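Local coordinates for protein type I polyketide synthase PikAII (Streptomyces venezuelae, PDB 3QP9) that probably epimerises the alpha-substituent of a polyketide intermediate through a C2-type ketoreductase domain that is thought not to reduce the beta-keto group, at residues A164-S169 / G427-D432; G242-W247 / L479-T484; P395-F400 / P434-V439. All blocks are in the same frame, centred on the assembly; numbering follows the deposited sequence.

Contact 1: residues A164-S169 / G427-D432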
ATOM      1  N   ALA A 164      -7.374   7.482  16.493  1.00 44.14           N
ATOM      2  CA  ALA A 164      -7.714   8.873  16.207  1.00 43.18           C
ATOM      3  C   ALA A 164      -6.789   9.474  15.130  1.00 41.23           C
ATOM      4  O   ALA A 164      -6.794  10.687  14.860  1.00 41.97           O
ATOM      5  CB  ALA A 164      -7.750   9.710  17.521  1.00 43.98           C
ATOM      6  N   ASP A 165      -6.016   8.629  14.456  1.00 36.72           N
ATOM      7  CA  ASP A 165      -4.901   9.183  13.698  1.00 34.81           C
ATOM      8  C   ASP A 165      -5.203   8.864  12.239  1.00 34.30           C
ATOM      9  O   ASP A 165      -5.011   7.719  11.828  1.00 35.53           O
ATOM     10  CB  ASP A 165      -3.614   8.438  14.147  1.00 32.77           C
ATOM     11  CG  ASP A 165      -2.319   8.948  13.396  1.00 33.78           C
ATOM     12  OD1 ASP A 165      -2.087  10.146  13.387  1.00 32.04           O
ATOM     13  OD2 ASP A 165      -1.519   8.157  12.889  1.00 29.11           O
ATOM     14  N   HIS A 166      -5.776   9.804  11.491  1.00 32.29           N
ATOM     15  CA  HIS A 166      -6.201   9.543  10.096  1.00 31.80           C
ATOM     16  C   HIS A 166      -5.084   9.706   9.082  1.00 29.55           C
ATOM     17  O   HIS A 166      -4.230  10.531   9.256  1.00 29.12           O
ATOM     18  CB  HIS A 166      -7.379  10.443   9.730  1.00 30.68           C
ATOM     19  CG  HIS A 166      -8.446  10.446  10.779  1.00 35.72           C
ATOM     20  ND1 HIS A 166      -9.048   9.282  11.217  1.00 38.30           N
ATOM     21  CD2 HIS A 166      -8.967  11.448  11.521  1.00 40.40           C
ATOM     22  CE1 HIS A 166      -9.917   9.567  12.168  1.00 41.10           C
ATOM     23  NE2 HIS A 166      -9.895  10.880  12.363  1.00 43.21           N
ATOM     24  N   VAL A 167      -5.083   8.876   8.037  1.00 30.14           N
ATOM     25  CA  VAL A 167      -4.251   9.084   6.894  1.00 27.71           C
ATOM     26  C   VAL A 167      -4.746  10.361   6.188  1.00 29.97           C
ATOM     27  O   VAL A 167      -5.917  10.458   5.918  1.00 28.21           O
ATOM     28  CB  VAL A 167      -4.396   7.915   5.943  1.00 29.71           C
ATOM     29  CG1 VAL A 167      -3.593   8.193   4.634  1.00 26.88           C
ATOM     30  CG2 VAL A 167      -3.876   6.562   6.635  1.00 28.15           C
ATOM     31  N   THR A 168      -3.839  11.309   5.935  1.00 30.98           N
ATOM     32  CA  THR A 168      -4.156  12.544   5.207  1.00 32.64           C
ATOM     33  C   THR A 168      -3.488  12.503   3.838  1.00 32.68           C
ATOM     34  O   THR A 168      -3.913  13.210   2.986  1.00 35.04           O
ATOM     35  CB  THR A 168      -3.715  13.810   5.933  1.00 31.98           C
ATOM     36  OG1 THR A 168      -2.368  13.635   6.400  1.00 31.22           O
ATOM     37  CG2 THR A 168      -4.672  14.145   7.114  1.00 34.71           C
ATOM     38  N   SER A 169      -2.505  11.641   3.605  1.00 32.23           N
ATOM     39  CA  SER A 169      -1.891  11.493   2.239  1.00 32.79           C
ATOM     40  C   SER A 169      -1.727  10.057   1.765  1.00 32.54           C
ATOM     41  O   SER A 169      -0.686   9.460   1.924  1.00 31.64           O
ATOM     42  CB  SER A 169      -0.577  12.179   2.127  1.00 33.80           C
ATOM     43  OG  SER A 169      -0.098  11.756   0.861  1.00 39.17           O
ATOM     44  N   GLY A 427      -7.646   3.949   5.773  1.00 27.87           N
ATOM     45  CA  GLY A 427      -7.280   4.621   6.983  1.00 29.66           C
ATOM     46  C   GLY A 427      -7.611   6.124   7.071  1.00 29.32           C
ATOM     47  O   GLY A 427      -7.227   6.746   8.058  1.00 29.97           O
ATOM     48  N   GLN A 428      -8.250   6.688   6.045  1.00 30.99           N
ATOM     49  CA  GLN A 428      -8.659   8.101   5.924  1.00 34.74           C
ATOM     50  C   GLN A 428      -9.986   8.302   6.667  1.00 37.07           C
ATOM     51  O   GLN A 428     -10.791   7.369   6.706  1.00 38.70           O
ATOM     52  CB  GLN A 428      -8.923   8.444   4.467  1.00 34.70           C
ATOM     53  CG  GLN A 428      -7.705   8.588   3.626  1.00 35.14           C
ATOM     54  CD  GLN A 428      -7.930   9.453   2.411  1.00 40.01           C
ATOM     55  OE1 GLN A 428      -7.613  10.675   2.388  1.00 43.74           O
ATOM     56  NE2 GLN A 428      -8.444   8.836   1.380  1.00 33.66           N
ATOM     57  N   HIS A 429     -10.232   9.471   7.249  1.00 39.09           N
ATOM     58  CA  HIS A 429     -11.517   9.706   7.909  1.00 43.04           C
ATOM     59  C   HIS A 429     -12.606   9.940   6.841  1.00 44.71           C
ATOM     60  O   HIS A 429     -12.404  10.672   5.846  1.00 44.51           O
ATOM     61  CB  HIS A 429     -11.387  10.941   8.800  1.00 44.26           C
ATOM     62  CG  HIS A 429     -12.538  11.158   9.750  1.00 51.90           C
ATOM     63  ND1 HIS A 429     -12.357  11.332  11.106  1.00 57.68           N
ATOM     64  CD2 HIS A 429     -13.877  11.260   9.536  1.00 57.41           C
ATOM     65  CE1 HIS A 429     -13.535  11.506  11.691  1.00 61.77           C
ATOM     66  NE2 HIS A 429     -14.474  11.463  10.759  1.00 58.98           N
ATOM     67  N   ARG A 430     -13.778   9.372   7.038  1.00 46.47           N
ATOM     68  CA  ARG A 430     -14.882   9.758   6.142  1.00 47.87           C
ATOM     69  C   ARG A 430     -16.078  10.101   6.923  1.00 49.87           C
ATOM     70  O   ARG A 430     -16.749   9.186   7.422  1.00 48.99           O
ATOM     71  CB  ARG A 430     -15.229   8.647   5.130  1.00 48.62           C
ATOM     72  CG  ARG A 430     -14.300   8.669   3.888  1.00 47.48           C
ATOM     73  CD  ARG A 430     -14.502   7.444   2.946  1.00 45.98           C
ATOM     74  NE  ARG A 430     -13.282   7.280   2.176  1.00 41.11           N
ATOM     75  CZ  ARG A 430     -12.140   6.756   2.665  1.00 43.29           C
ATOM     76  NH1 ARG A 430     -12.069   6.269   3.935  1.00 35.31           N
ATOM     77  NH2 ARG A 430     -11.069   6.680   1.867  1.00 36.02           N
ATOM     78  N   ALA A 431     -16.363  11.415   6.959  1.00 51.15           N
ATOM     79  CA  ALA A 431     -17.451  12.004   7.732  1.00 52.49           C
ATOM     80  C   ALA A 431     -18.791  11.384   7.392  1.00 52.83           C
ATOM     81  O   ALA A 431     -19.638  11.193   8.278  1.00 53.01           O
ATOM     82  CB  ALA A 431     -17.499  13.551   7.544  1.00 53.17           C
ATOM     83  N   ASP A 432     -19.014  11.071   6.122  1.00 52.72           N
ATOM     84  CA  ASP A 432     -20.361  10.574   5.771  1.00 52.74           C
ATOM     85  C   ASP A 432     -20.399   9.214   5.070  1.00 51.52           C
ATOM     86  O   ASP A 432     -21.477   8.727   4.712  1.00 51.71           O
ATOM     87  CB  ASP A 432     -21.208  11.653   5.042  1.00 53.63           C
ATOM     88  CG  ASP A 432     -21.863  12.666   6.035  1.00 55.71           C
ATOM     89  OD1 ASP A 432     -21.137  13.495   6.607  1.00 56.73           O
ATOM     90  OD2 ASP A 432     -23.093  12.608   6.260  1.00 57.56           O
TER
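The imidazoles of His166 and His429 meet as an offset edge-to-face pair, their planes at 82° and their centroids 4.3 Å apart. One face of the His166 ring is covered by His429, whose CB stands nearly over its centre in a CH-pi contact, 3.6 Å from the centroid; the opposite face has the Ala164 carbonyl oxygen near its rim. The edge of the same ring lies near Gly427 O. His429, in turn, offers its edge: His166 CD2 and the backbone N of Ala431, two residues on, lie in the plane of its ring. With CG of His429 anti to its backbone N (chi1 -169°), ND1 is carried to within 2.8 Å of His166 NE2.

Beside the rings, Val167 N donates a nearly straight hydrogen bond of 3.0 Å to Gly427 O, approaching from above the carbonyl plane, about 50° out of it. Val167 CG2 packs on the same oxygen at 3.6 Å, and Gln428 lays its CG against Val167 O, at 3.5 Å.

The contact is a loop-to-loop junction near the surface. Residues 164-169 lead from strand 151-156 into helix 170-185, whose N-cap is Ser169, while 427-432 link helix 413-426 to strand 435-441 within the ketoreductase region, where Arg430 forms a salt bridge with Asp381 of helix 363-386.

Contact 2: residues G242-W247 / L479-T484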
ATOM      1  N   GLY A 242     -18.422 -12.294  18.694  1.00 67.25           N
ATOM      2  CA  GLY A 242     -19.303 -13.106  17.848  1.00 67.29           C
ATOM      3  C   GLY A 242     -20.578 -12.368  17.433  1.00 67.22           C
ATOM      4  O   GLY A 242     -21.635 -12.994  17.198  1.00 67.73           O
ATOM      5  N   THR A 243     -20.496 -11.035  17.372  1.00 66.07           N
ATOM      6  CA  THR A 243     -21.612 -10.225  16.868  1.00 65.09           C
ATOM      7  C   THR A 243     -21.268  -9.629  15.527  1.00 62.83           C
ATOM      8  O   THR A 243     -20.516  -8.643  15.444  1.00 63.91           O
ATOM      9  CB  THR A 243     -22.021  -9.058  17.801  1.00 65.97           C
ATOM     10  OG1 THR A 243     -21.558  -9.301  19.141  1.00 66.85           O
ATOM     11  CG2 THR A 243     -23.560  -8.878  17.763  1.00 66.27           C
ATOM     12  N   ALA A 244     -21.826 -10.228  14.482  1.00 59.78           N
ATOM     13  CA  ALA A 244     -21.646  -9.697  13.135  1.00 56.57           C
ATOM     14  C   ALA A 244     -22.687  -8.590  12.891  1.00 54.64           C
ATOM     15  O   ALA A 244     -23.584  -8.352  13.733  1.00 53.09           O
ATOM     16  CB  ALA A 244     -21.746 -10.814  12.123  1.00 55.89           C
ATOM     17  N   SER A 245     -22.533  -7.851  11.799  1.00 51.19           N
ATOM     18  CA  SER A 245     -23.688  -7.187  11.236  1.00 48.51           C
ATOM     19  C   SER A 245     -23.686  -7.220   9.703  1.00 46.25           C
ATOM     20  O   SER A 245     -22.608  -7.426   9.071  1.00 42.88           O
ATOM     21  CB  SER A 245     -23.905  -5.787  11.781  1.00 50.05           C
ATOM     22  OG  SER A 245     -22.717  -5.046  11.856  1.00 53.02           O
ATOM     23  N   PRO A 246     -24.893  -7.086   9.113  1.00 42.73           N
ATOM     24  CA  PRO A 246     -25.006  -7.128   7.659  1.00 39.80           C
ATOM     25  C   PRO A 246     -24.226  -6.005   7.014  1.00 36.80           C
ATOM     26  O   PRO A 246     -24.207  -4.870   7.529  1.00 35.54           O
ATOM     27  CB  PRO A 246     -26.540  -6.974   7.424  1.00 39.63           C
ATOM     28  CG  PRO A 246     -27.140  -7.588   8.662  1.00 41.84           C
ATOM     29  CD  PRO A 246     -26.225  -7.062   9.767  1.00 43.25           C
ATOM     30  N   TRP A 247     -23.569  -6.327   5.900  1.00 32.20           N
ATOM     31  CA  TRP A 247     -22.807  -5.381   5.198  1.00 31.14           C
ATOM     32  C   TRP A 247     -23.378  -5.110   3.774  1.00 31.11           C
ATOM     33  O   TRP A 247     -22.775  -4.378   3.054  1.00 28.82           O
ATOM     34  CB  TRP A 247     -21.302  -5.785   5.111  1.00 30.83           C
ATOM     35  CG  TRP A 247     -20.956  -7.160   4.533  1.00 26.38           C
ATOM     36  CD1 TRP A 247     -20.903  -8.325   5.230  1.00 26.25           C
ATOM     37  CD2 TRP A 247     -20.617  -7.486   3.186  1.00 27.19           C
ATOM     38  NE1 TRP A 247     -20.584  -9.365   4.412  1.00 25.97           N
ATOM     39  CE2 TRP A 247     -20.371  -8.883   3.147  1.00 28.02           C
ATOM     40  CE3 TRP A 247     -20.567  -6.748   1.993  1.00 27.94           C
ATOM     41  CZ2 TRP A 247     -20.034  -9.577   1.961  1.00 24.21           C
ATOM     42  CZ3 TRP A 247     -20.189  -7.409   0.831  1.00 24.98           C
ATOM     43  CH2 TRP A 247     -19.951  -8.819   0.815  1.00 25.31           C
ATOM     44  N   LEU A 479     -16.038  -8.396   6.943  1.00 25.93           N
ATOM     45  CA  LEU A 479     -16.887  -7.204   6.617  1.00 26.82           C
ATOM     46  C   LEU A 479     -17.938  -7.218   7.704  1.00 28.87           C
ATOM     47  O   LEU A 479     -18.389  -6.198   8.183  1.00 27.57           O
ATOM     48  CB  LEU A 479     -17.563  -7.323   5.226  1.00 25.09           C
ATOM     49  CG  LEU A 479     -16.512  -7.308   4.109  1.00 21.73           C
ATOM     50  CD1 LEU A 479     -17.225  -7.602   2.765  1.00 24.57           C
ATOM     51  CD2 LEU A 479     -15.693  -5.919   4.081  1.00 22.94           C
ATOM     52  N   GLY A 480     -18.319  -8.435   8.090  1.00 28.77           N
ATOM     53  CA  GLY A 480     -19.433  -8.594   9.041  1.00 32.34           C
ATOM     54  C   GLY A 480     -18.993  -8.137  10.439  1.00 35.40           C
ATOM     55  O   GLY A 480     -19.821  -7.688  11.276  1.00 34.02           O
ATOM     56  N   HIS A 481     -17.696  -8.259  10.710  1.00 34.59           N
ATOM     57  CA  HIS A 481     -17.195  -7.852  11.978  1.00 37.28           C
ATOM     58  C   HIS A 481     -16.746  -6.394  12.099  1.00 36.50           C
ATOM     59  O   HIS A 481     -16.437  -5.948  13.175  1.00 38.23           O
ATOM     60  CB  HIS A 481     -16.287  -8.933  12.552  1.00 40.64           C
ATOM     61  CG  HIS A 481     -17.090 -10.078  13.116  1.00 42.79           C
ATOM     62  ND1 HIS A 481     -17.727 -11.023  12.320  1.00 47.93           N
ATOM     63  CD2 HIS A 481     -17.450 -10.366  14.388  1.00 47.74           C
ATOM     64  CE1 HIS A 481     -18.373 -11.881  13.091  1.00 46.33           C
ATOM     65  NE2 HIS A 481     -18.239 -11.492  14.344  1.00 48.94           N
ATOM     66  N   GLY A 482     -16.896  -5.631  11.014  1.00 34.94           N
ATOM     67  CA  GLY A 482     -16.634  -4.211  10.986  1.00 32.41           C
ATOM     68  C   GLY A 482     -15.182  -3.901  10.635  1.00 33.00           C
ATOM     69  O   GLY A 482     -14.765  -2.795  10.803  1.00 32.64           O
ATOM     70  N   ASP A 483     -14.395  -4.880  10.176  1.00 31.72           N
ATOM     71  CA  ASP A 483     -13.008  -4.617   9.771  1.00 30.76           C
ATOM     72  C   ASP A 483     -12.925  -3.576   8.674  1.00 30.45           C
ATOM     73  O   ASP A 483     -13.715  -3.619   7.676  1.00 29.33           O
ATOM     74  CB  ASP A 483     -12.393  -5.903   9.240  1.00 32.08           C
ATOM     75  CG  ASP A 483     -12.017  -6.891  10.355  1.00 35.15           C
ATOM     76  OD1 ASP A 483     -11.854  -6.465  11.493  1.00 42.09           O
ATOM     77  OD2 ASP A 483     -11.887  -8.089  10.109  1.00 44.91           O
ATOM     78  N   THR A 484     -11.937  -2.702   8.824  1.00 30.06           N
ATOM     79  CA  THR A 484     -11.599  -1.634   7.901  1.00 31.80           C
ATOM     80  C   THR A 484     -10.270  -1.941   7.188  1.00 29.59           C
ATOM     81  O   THR A 484     -10.118  -1.614   6.032  1.00 29.20           O
ATOM     82  CB  THR A 484     -11.712  -0.221   8.579  1.00 34.68           C
ATOM     83  OG1 THR A 484     -11.649   0.811   7.574  1.00 47.13           O
ATOM     84  CG2 THR A 484     -10.634   0.013   9.476  1.00 29.80           C
TER
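Trp247 lays its indole across Leu479 in the last turn of helix 468-481, a helix that closes with a Schellman motif at Gly482. From its CB, 4.0 Å from Leu479 CB, the tryptophan turns with chi1 of 55°, CG lying between the backbone N and the carbonyl carbon, and this swings the ring over the helix end. CG and CD1 each rest on Leu479 CB, and CD1 also approaches Gly480 N. Farther out, the six-membered ring has Leu479 CD1 over one face, a CH-pi contact. NE1 points back into the same helix, where it is hydrogen-bonded to Asp476 OD2.

Upstream of the tryptophan, the loop 242-247 runs alongside the helix end. The two backbones run close at Gly480, whose CA makes a CH...O contact with Ser245 O at 3.4 Å. The His481 ring has Ala244 CA over one face, toward the rim, and its ND1 bonds to Thr477 O, whereas the buried NE2 has no polar partner in the model. Gly480 O accepts the hydrogen bond of Ser245 N at 2.8 Å.

Contact 3: residues P395-F400 / P434-V439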
ATOM      1  N   PRO A 395     -22.925   3.280   1.315  1.00 38.95           N
ATOM      2  CA  PRO A 395     -22.560   1.991   0.759  1.00 36.69           C
ATOM      3  C   PRO A 395     -21.193   1.570   1.359  1.00 35.36           C
ATOM      4  O   PRO A 395     -20.411   2.435   1.757  1.00 36.48           O
ATOM      5  CB  PRO A 395     -22.436   2.276  -0.728  1.00 37.21           C
ATOM      6  CG  PRO A 395     -22.990   3.735  -0.901  1.00 38.49           C
ATOM      7  CD  PRO A 395     -22.626   4.378   0.409  1.00 39.60           C
ATOM      8  N   VAL A 396     -20.929   0.265   1.463  1.00 32.92           N
ATOM      9  CA  VAL A 396     -19.623  -0.260   1.803  1.00 31.92           C
ATOM     10  C   VAL A 396     -18.738  -0.394   0.520  1.00 31.60           C
ATOM     11  O   VAL A 396     -19.152  -1.022  -0.491  1.00 32.26           O
ATOM     12  CB  VAL A 396     -19.853  -1.678   2.462  1.00 32.53           C
ATOM     13  CG1 VAL A 396     -18.833  -2.747   2.027  1.00 35.30           C
ATOM     14  CG2 VAL A 396     -20.150  -1.581   3.984  1.00 37.43           C
ATOM     15  N   LEU A 397     -17.520   0.113   0.575  1.00 27.57           N
ATOM     16  CA  LEU A 397     -16.597   0.010  -0.510  1.00 28.46           C
ATOM     17  C   LEU A 397     -15.437  -0.883  -0.056  1.00 28.67           C
ATOM     18  O   LEU A 397     -14.684  -0.516   0.904  1.00 30.91           O
ATOM     19  CB  LEU A 397     -16.092   1.391  -0.906  1.00 27.48           C
ATOM     20  CG  LEU A 397     -14.952   1.393  -1.971  1.00 25.03           C
ATOM     21  CD1 LEU A 397     -15.332   0.856  -3.412  1.00 23.90           C
ATOM     22  CD2 LEU A 397     -14.469   2.809  -2.137  1.00 29.37           C
ATOM     23  N   VAL A 398     -15.343  -2.060  -0.677  1.00 26.58           N
ATOM     24  CA  VAL A 398     -14.433  -3.042  -0.330  1.00 25.87           C
ATOM     25  C   VAL A 398     -13.391  -3.127  -1.410  1.00 26.12           C
ATOM     26  O   VAL A 398     -13.673  -3.465  -2.570  1.00 27.91           O
ATOM     27  CB  VAL A 398     -15.126  -4.446  -0.165  1.00 25.90           C
ATOM     28  CG1 VAL A 398     -14.107  -5.481   0.297  1.00 25.24           C
ATOM     29  CG2 VAL A 398     -16.285  -4.301   0.785  1.00 25.16           C
ATOM     30  N   LEU A 399     -12.154  -2.777  -1.041  1.00 25.44           N
ATOM     31  CA  LEU A 399     -10.963  -2.876  -1.938  1.00 26.24           C
ATOM     32  C   LEU A 399     -10.165  -4.146  -1.758  1.00 27.81           C
ATOM     33  O   LEU A 399      -9.781  -4.561  -0.605  1.00 27.17           O
ATOM     34  CB  LEU A 399     -10.067  -1.651  -1.615  1.00 25.73           C
ATOM     35  CG  LEU A 399     -10.855  -0.337  -1.554  1.00 25.85           C
ATOM     36  CD1 LEU A 399      -9.862   0.928  -1.271  1.00 27.31           C
ATOM     37  CD2 LEU A 399     -11.584  -0.090  -2.910  1.00 30.08           C
ATOM     38  N   PHE A 400      -9.880  -4.797  -2.873  1.00 30.69           N
ATOM     39  CA  PHE A 400      -9.014  -5.980  -2.871  1.00 30.14           C
ATOM     40  C   PHE A 400      -7.569  -5.527  -3.062  1.00 30.91           C
ATOM     41  O   PHE A 400      -7.186  -5.138  -4.146  1.00 30.44           O
ATOM     42  CB  PHE A 400      -9.442  -6.985  -3.989  1.00 27.45           C
ATOM     43  CG  PHE A 400     -10.595  -7.898  -3.579  1.00 31.14           C
ATOM     44  CD1 PHE A 400     -11.669  -7.419  -2.875  1.00 32.57           C
ATOM     45  CD2 PHE A 400     -10.588  -9.261  -3.909  1.00 27.62           C
ATOM     46  CE1 PHE A 400     -12.709  -8.277  -2.505  1.00 38.90           C
ATOM     47  CE2 PHE A 400     -11.629 -10.127  -3.511  1.00 29.54           C
ATOM     48  CZ  PHE A 400     -12.658  -9.676  -2.822  1.00 30.28           C
ATOM     49  N   PRO A 434     -18.271   6.782   1.867  1.00 43.24           N
ATOM     50  CA  PRO A 434     -18.572   5.360   2.072  1.00 40.59           C
ATOM     51  C   PRO A 434     -17.664   4.789   3.177  1.00 39.91           C
ATOM     52  O   PRO A 434     -16.570   5.326   3.458  1.00 39.09           O
ATOM     53  CB  PRO A 434     -18.197   4.738   0.716  1.00 41.51           C
ATOM     54  CG  PRO A 434     -17.126   5.629   0.121  1.00 39.94           C
ATOM     55  CD  PRO A 434     -17.536   7.023   0.606  1.00 42.50           C
ATOM     56  N   THR A 435     -18.048   3.669   3.765  1.00 37.94           N
ATOM     57  CA  THR A 435     -17.195   3.042   4.733  1.00 36.39           C
ATOM     58  C   THR A 435     -16.265   2.158   3.914  1.00 33.79           C
ATOM     59  O   THR A 435     -16.715   1.183   3.292  1.00 33.24           O
ATOM     60  CB  THR A 435     -18.038   2.141   5.582  1.00 37.83           C
ATOM     61  OG1 THR A 435     -19.020   2.946   6.279  1.00 43.12           O
ATOM     62  CG2 THR A 435     -17.157   1.344   6.584  1.00 36.72           C
ATOM     63  N   VAL A 436     -14.980   2.465   3.911  1.00 31.87           N
ATOM     64  CA  VAL A 436     -14.007   1.699   3.067  1.00 30.31           C
ATOM     65  C   VAL A 436     -13.327   0.595   3.860  1.00 30.12           C
ATOM     66  O   VAL A 436     -12.874   0.843   5.003  1.00 30.65           O
ATOM     67  CB  VAL A 436     -12.963   2.615   2.528  1.00 30.12           C
ATOM     68  CG1 VAL A 436     -11.839   1.764   1.693  1.00 31.11           C
ATOM     69  CG2 VAL A 436     -13.627   3.733   1.721  1.00 30.92           C
ATOM     70  N   THR A 437     -13.266  -0.631   3.316  1.00 28.20           N
ATOM     71  CA  THR A 437     -12.489  -1.698   3.949  1.00 26.61           C
ATOM     72  C   THR A 437     -11.472  -2.046   2.902  1.00 27.72           C
ATOM     73  O   THR A 437     -11.858  -2.128   1.727  1.00 28.85           O
ATOM     74  CB  THR A 437     -13.400  -2.923   4.271  1.00 26.52           C
ATOM     75  OG1 THR A 437     -14.338  -2.570   5.311  1.00 28.02           O
ATOM     76  CG2 THR A 437     -12.608  -4.145   4.760  1.00 26.45           C
ATOM     77  N   SER A 438     -10.180  -2.177   3.277  1.00 25.47           N
ATOM     78  CA  SER A 438      -9.223  -2.762   2.371  1.00 25.35           C
ATOM     79  C   SER A 438      -8.843  -4.166   2.897  1.00 24.92           C
ATOM     80  O   SER A 438      -8.337  -4.351   4.058  1.00 25.75           O
ATOM     81  CB  SER A 438      -8.010  -1.911   2.234  1.00 25.11           C
ATOM     82  OG  SER A 438      -7.104  -2.514   1.313  1.00 27.72           O
ATOM     83  N   VAL A 439      -9.035  -5.168   2.073  1.00 24.40           N
ATOM     84  CA  VAL A 439      -8.541  -6.485   2.487  1.00 25.82           C
ATOM     85  C   VAL A 439      -7.265  -6.885   1.705  1.00 25.51           C
ATOM     86  O   VAL A 439      -7.261  -6.979   0.459  1.00 27.25           O
ATOM     87  CB  VAL A 439      -9.605  -7.564   2.322  1.00 26.70           C
ATOM     88  CG1 VAL A 439      -9.051  -8.856   2.778  1.00 25.46           C
ATOM     89  CG2 VAL A 439     -10.891  -7.224   3.240  1.00 28.86           C
TER
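Leu397 and Leu399 bury the most surface between strands 396-400 and 435-439, and both extend to the same face of the sheet as Val436. Leu397 lies side by side with Val436, its CD2 4.1 Å from Val436 CG2. Leu397 CB also touches Pro434 CB at 4.3 Å, just before the second strand begins; Pro434 follows a cis peptide bond. Leu399 has CG anti to its carbonyl carbon (chi1 -47°), which turns the isobutyl group back along the strand and brings CD1 to 3.7 Å from Val436 CG1. Beyond this pair Leu399 packs on Leu422 and Leu425 of helix 413-426.

The backbones of both leucines are gripped twice. Leu397 N donates to Thr435 O at 3.0 Å and Leu397 O accepts from Thr437 N at 2.8 Å; Leu399 N donates to Thr437 O and Leu399 O accepts from Val439 N. A weak bond from Thr435 N to Pro395 O starts the ladder. On the opposite face, Val398 and Thr437 pack against Leu479 of helix 468-481. Two parallel neighbouring strands joined through helix 413-426 form a beta-alpha-beta unit, the repeating element of the Rossmann fold found in ketoreductases.

How the contacts relate
From the N terminus, the chain first passes 164-169 and then 242-247, each waiting for a much later partner. It next lays down strand 396-402 and, after helix 413-426, reaches 427-432, which completes contact 1; strand 435-441 completes contact 3 almost at once. Only at 479-484 does contact 2 close, enclosing all of contact 3. Contact 1 crosses both others. Contact 3 belongs to the sheet core, contact 2 ties the loop before strand 253-256 to the end of helix 468-481, and contact 1 joins two distant loops. Contacts 2 and 3 meet directly: Asp483 O probably accepts from Thr437 OG1, and Thr484 O from Ser438 N, while Arg430 of contact 1 touches Val436.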